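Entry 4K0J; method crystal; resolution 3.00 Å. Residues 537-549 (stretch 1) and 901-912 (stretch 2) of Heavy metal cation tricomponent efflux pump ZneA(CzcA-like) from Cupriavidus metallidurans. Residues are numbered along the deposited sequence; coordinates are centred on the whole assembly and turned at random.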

# COMPACT_ATOMS: atom_id res chain seq x y z
N ILE C 537 -22.08 -21.85 42.71
CA ILE C 537 -22.87 -22.97 42.21
C ILE C 537 -24.27 -22.49 41.80
O ILE C 537 -25.29 -23.04 42.21
CB ILE C 537 -22.96 -24.12 43.24
CG1 ILE C 537 -21.59 -24.35 43.88
CG2 ILE C 537 -23.43 -25.41 42.58
CD1 ILE C 537 -20.54 -24.83 42.89
N LEU C 538 -24.28 -21.43 41.00
CA LEU C 538 -25.50 -20.93 40.39
C LEU C 538 -25.12 -20.49 38.98
O LEU C 538 -25.92 -20.60 38.04
CB LEU C 538 -26.06 -19.75 41.18
CG LEU C 538 -27.46 -19.28 40.80
CD1 LEU C 538 -28.48 -20.40 40.95
CD2 LEU C 538 -27.87 -18.08 41.65
N GLY C 539 -23.89 -20.01 38.84
CA GLY C 539 -23.31 -19.72 37.55
C GLY C 539 -22.60 -20.94 37.01
O GLY C 539 -22.01 -20.92 35.93
N ALA C 540 -22.66 -22.03 37.78
CA ALA C 540 -22.10 -23.30 37.35
C ALA C 540 -23.17 -24.10 36.63
O ALA C 540 -22.87 -25.09 35.95
CB ALA C 540 -21.57 -24.07 38.54
N THR C 541 -24.42 -23.67 36.78
CA THR C 541 -25.55 -24.35 36.17
C THR C 541 -26.11 -23.53 35.01
O THR C 541 -26.93 -24.02 34.24
CB THR C 541 -26.67 -24.60 37.19
OG1 THR C 541 -27.11 -23.35 37.74
CG2 THR C 541 -26.17 -25.49 38.31
N ILE C 542 -25.66 -22.28 34.89
CA ILE C 542 -26.12 -21.40 33.83
C ILE C 542 -25.70 -21.92 32.45
O ILE C 542 -24.62 -22.50 32.29
CB ILE C 542 -25.61 -19.94 34.03
CG1 ILE C 542 -26.30 -18.98 33.05
CG2 ILE C 542 -24.10 -19.85 33.87
CD1 ILE C 542 -27.80 -18.94 33.19
N GLY C 543 -26.57 -21.73 31.46
CA GLY C 543 -26.25 -22.09 30.09
C GLY C 543 -25.28 -21.10 29.49
O GLY C 543 -25.22 -19.95 29.91
N ARG C 544 -24.52 -21.54 28.49
CA ARG C 544 -23.53 -20.68 27.85
C ARG C 544 -23.72 -20.63 26.34
O ARG C 544 -23.84 -21.66 25.69
CB ARG C 544 -22.11 -21.14 28.20
CG ARG C 544 -21.75 -20.99 29.67
CD ARG C 544 -20.44 -21.71 29.99
NE ARG C 544 -19.40 -21.41 29.01
CZ ARG C 544 -18.22 -22.02 28.96
NH1 ARG C 544 -17.93 -22.97 29.84
NH2 ARG C 544 -17.34 -21.68 28.04
N ASP C 545 -23.74 -19.42 25.79
CA ASP C 545 -23.84 -19.22 24.34
C ASP C 545 -22.60 -18.51 23.81
O ASP C 545 -21.49 -18.74 24.29
CB ASP C 545 -25.09 -18.40 23.99
CG ASP C 545 -26.38 -19.18 24.21
OD1 ASP C 545 -27.43 -18.73 23.70
OD2 ASP C 545 -26.34 -20.23 24.88
N PHE C 546 -22.80 -17.66 22.81
CA PHE C 546 -21.75 -16.78 22.32
C PHE C 546 -22.31 -15.39 22.06
O PHE C 546 -21.63 -14.38 22.25
CB PHE C 546 -21.09 -17.33 21.06
CG PHE C 546 -20.12 -16.38 20.43
CD1 PHE C 546 -20.48 -15.64 19.32
CD2 PHE C 546 -18.86 -16.19 20.97
CE1 PHE C 546 -19.59 -14.76 18.74
CE2 PHE C 546 -17.97 -15.31 20.39
CZ PHE C 546 -18.33 -14.59 19.28
N LEU C 547 -23.56 -15.35 21.61
CA LEU C 547 -24.31 -14.11 21.49
C LEU C 547 -25.79 -14.43 21.31
O LEU C 547 -26.13 -15.49 20.78
CB LEU C 547 -23.78 -13.24 20.33
CG LEU C 547 -23.46 -13.84 18.96
CD1 LEU C 547 -24.71 -14.26 18.17
CD2 LEU C 547 -22.61 -12.87 18.15
N PRO C 548 -26.67 -13.53 21.76
CA PRO C 548 -28.11 -13.70 21.55
C PRO C 548 -28.49 -13.67 20.07
O PRO C 548 -27.65 -13.35 19.23
CB PRO C 548 -28.73 -12.51 22.29
CG PRO C 548 -27.61 -11.54 22.49
CD PRO C 548 -26.37 -12.36 22.61
N TYR C 549 -29.75 -14.00 19.78
CA TYR C 549 -30.23 -14.18 18.41
C TYR C 549 -29.88 -13.04 17.45
O TYR C 549 -29.64 -13.29 16.26
CB TYR C 549 -31.74 -14.43 18.42
CG TYR C 549 -32.38 -14.44 17.05
CD1 TYR C 549 -32.24 -15.53 16.20
CD2 TYR C 549 -33.13 -13.36 16.61
CE1 TYR C 549 -32.82 -15.54 14.95
CE2 TYR C 549 -33.72 -13.36 15.36
CZ TYR C 549 -33.57 -14.45 14.54
OH TYR C 549 -34.16 -14.44 13.30
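Stretch 2, residues 901-912: ALHLRGMTLNVS

Stretch 2 enters this contact as the last turn of a helix that ends at Arg 905; the next residue, Gly 906, leaves helical geometry with positive phi (94/76), a conformation that calls for glycine because a CB would be jammed against the preceding carbonyl O. The helix end is tied down by backbone hydrogen bonds from Met 907 N and Gly 906 N to Leu 902 O (2.9 and 3.3 Å). Residues 907-909 then run extended, and Asn 910 occupies the N-cap position of a second helix that begins at Val 911. Stretch 1 has no regular helix or strand. The two stretches advance in the same direction: CA atoms of Gly 543 and Thr 908 are 4.8 Å apart, those of Arg 544 and Leu 909 4.6 Å, and those of Phe 546 and Asn 910 4.6 Å. Together the stretches bury 648 Å².

Backbone polar contacts follow this register. Gly 543 O lies 2.9 Å from Leu 909 N, and further along Val 911 N donates a weak hydrogen bond to Phe 546 O (3.4 Å, 164°). The same carbonyl packs against the Val 911 side chain, with Phe 546 O 3.2 Å from Val 911 CG1.

Apolar packing centres on Ile 542, whose CB points toward stretch 2 and whose side chain (chi1 t, chi2 p) reaches several of its residues. Its CD1 sits over one face of the His 903 ring, 3.8 Å from the ring centroid and 29° off the normal, in a CH-pi contact. Ile 542 CD1 also lies 4.2 Å from Leu 902 CB, while Ile 542 CG2 meets Leu 909 CD2 at 4.3 Å. Although the CB of Arg 544 points away, its CG still comes within 4.2 Å of Leu 909 CB. Beyond this, Pro 548 CD rests 3.7 Å from Asn 910 CG, and Leu 547 CA is 3.8 Å from Asn 910 CB.

Side-chain polar groups flank this packing. Leu 538 O accepts a hydrogen bond from Thr 541 OG1 (3.0 Å) within stretch 1, and the same oxygen approaches His 903 CE1 at 3.3 Å. Thr 541 OG1 lies at the edge of the imidazole, 3.8 Å from His 903 NE2. At Asp 545, OD1 comes within 3.3 Å of Thr 908 OG1, but the angle is too poor for a hydrogen bond. Thr 908 OG1 instead accepts a weak one from Asn 910 ND2 (3.3 Å), which links the extended segment to the start of the second helix.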

# COMPACT_ATOMS: atom_id res chain seq x y z
N ALA C 901 -30.62 -12.91 37.77
CA ALA C 901 -31.43 -12.18 36.81
C ALA C 901 -31.41 -12.88 35.45
O ALA C 901 -32.36 -12.79 34.68
CB ALA C 901 -30.95 -10.75 36.68
N LEU C 902 -30.31 -13.58 35.17
CA LEU C 902 -30.21 -14.35 33.94
C LEU C 902 -31.20 -15.51 33.96
O LEU C 902 -31.90 -15.76 32.98
CB LEU C 902 -28.78 -14.87 33.72
CG LEU C 902 -27.72 -13.81 33.40
CD1 LEU C 902 -26.35 -14.44 33.25
CD2 LEU C 902 -28.09 -13.03 32.15
N HIS C 903 -31.28 -16.21 35.10
CA HIS C 903 -32.24 -17.28 35.28
C HIS C 903 -33.67 -16.74 35.32
O HIS C 903 -34.62 -17.46 35.00
CB HIS C 903 -31.96 -18.07 36.56
CG HIS C 903 -30.66 -18.81 36.55
ND1 HIS C 903 -29.44 -18.17 36.53
CD2 HIS C 903 -30.39 -20.13 36.58
CE1 HIS C 903 -28.47 -19.07 36.54
NE2 HIS C 903 -29.02 -20.27 36.56
N LEU C 904 -33.82 -15.48 35.72
CA LEU C 904 -35.14 -14.86 35.88
C LEU C 904 -35.93 -14.80 34.57
O LEU C 904 -37.01 -15.37 34.46
CB LEU C 904 -35.01 -13.46 36.48
CG LEU C 904 -36.30 -12.66 36.65
CD1 LEU C 904 -37.22 -13.34 37.66
CD2 LEU C 904 -36.01 -11.23 37.06
N ARG C 905 -35.39 -14.09 33.58
CA ARG C 905 -36.08 -13.91 32.31
C ARG C 905 -35.89 -15.09 31.36
O ARG C 905 -36.65 -15.26 30.41
CB ARG C 905 -35.63 -12.61 31.63
CG ARG C 905 -36.09 -11.35 32.35
CD ARG C 905 -36.06 -10.14 31.43
NE ARG C 905 -34.71 -9.69 31.13
CZ ARG C 905 -34.43 -8.61 30.40
NH1 ARG C 905 -35.41 -7.88 29.89
NH2 ARG C 905 -33.17 -8.26 30.18
N GLY C 906 -34.89 -15.92 31.64
CA GLY C 906 -34.58 -17.06 30.80
C GLY C 906 -33.53 -16.73 29.76
O GLY C 906 -33.84 -16.55 28.58
N MET C 907 -32.28 -16.65 30.20
CA MET C 907 -31.17 -16.29 29.32
C MET C 907 -29.97 -17.20 29.52
O MET C 907 -30.03 -18.18 30.27
CB MET C 907 -30.76 -14.83 29.57
CG MET C 907 -31.83 -13.81 29.25
SD MET C 907 -31.36 -12.13 29.71
CE MET C 907 -29.82 -11.96 28.81
N THR C 908 -28.87 -16.87 28.85
CA THR C 908 -27.64 -17.63 28.96
C THR C 908 -26.48 -16.73 29.39
O THR C 908 -26.70 -15.67 29.97
CB THR C 908 -27.28 -18.31 27.63
OG1 THR C 908 -27.11 -17.30 26.62
CG2 THR C 908 -28.39 -19.26 27.21
N LEU C 909 -25.26 -17.16 29.10
CA LEU C 909 -24.07 -16.39 29.45
C LEU C 909 -23.22 -16.07 28.23
O LEU C 909 -22.22 -16.75 27.96
CB LEU C 909 -23.23 -17.14 30.48
CG LEU C 909 -22.17 -16.29 31.18
CD1 LEU C 909 -22.85 -15.18 31.95
CD2 LEU C 909 -21.32 -17.14 32.10
N ASN C 910 -23.62 -15.04 27.49
CA ASN C 910 -22.94 -14.66 26.26
C ASN C 910 -21.86 -13.61 26.50
O ASN C 910 -21.76 -13.06 27.59
CB ASN C 910 -23.96 -14.14 25.25
CG ASN C 910 -25.11 -13.42 25.92
OD1 ASN C 910 -25.04 -12.23 26.20
ND2 ASN C 910 -26.19 -14.16 26.20
N VAL C 911 -21.07 -13.33 25.47
CA VAL C 911 -20.01 -12.33 25.57
C VAL C 911 -20.59 -10.96 25.93
O VAL C 911 -19.94 -10.15 26.60
CB VAL C 911 -19.16 -12.26 24.27
CG1 VAL C 911 -19.99 -11.74 23.10
CG2 VAL C 911 -17.93 -11.39 24.48
N SER C 912 -21.82 -10.72 25.49
CA SER C 912 -22.54 -9.49 25.79
C SER C 912 -22.75 -9.33 27.30
O SER C 912 -22.40 -8.31 27.88
CB SER C 912 -23.88 -9.48 25.07
OG SER C 912 -24.55 -8.25 25.25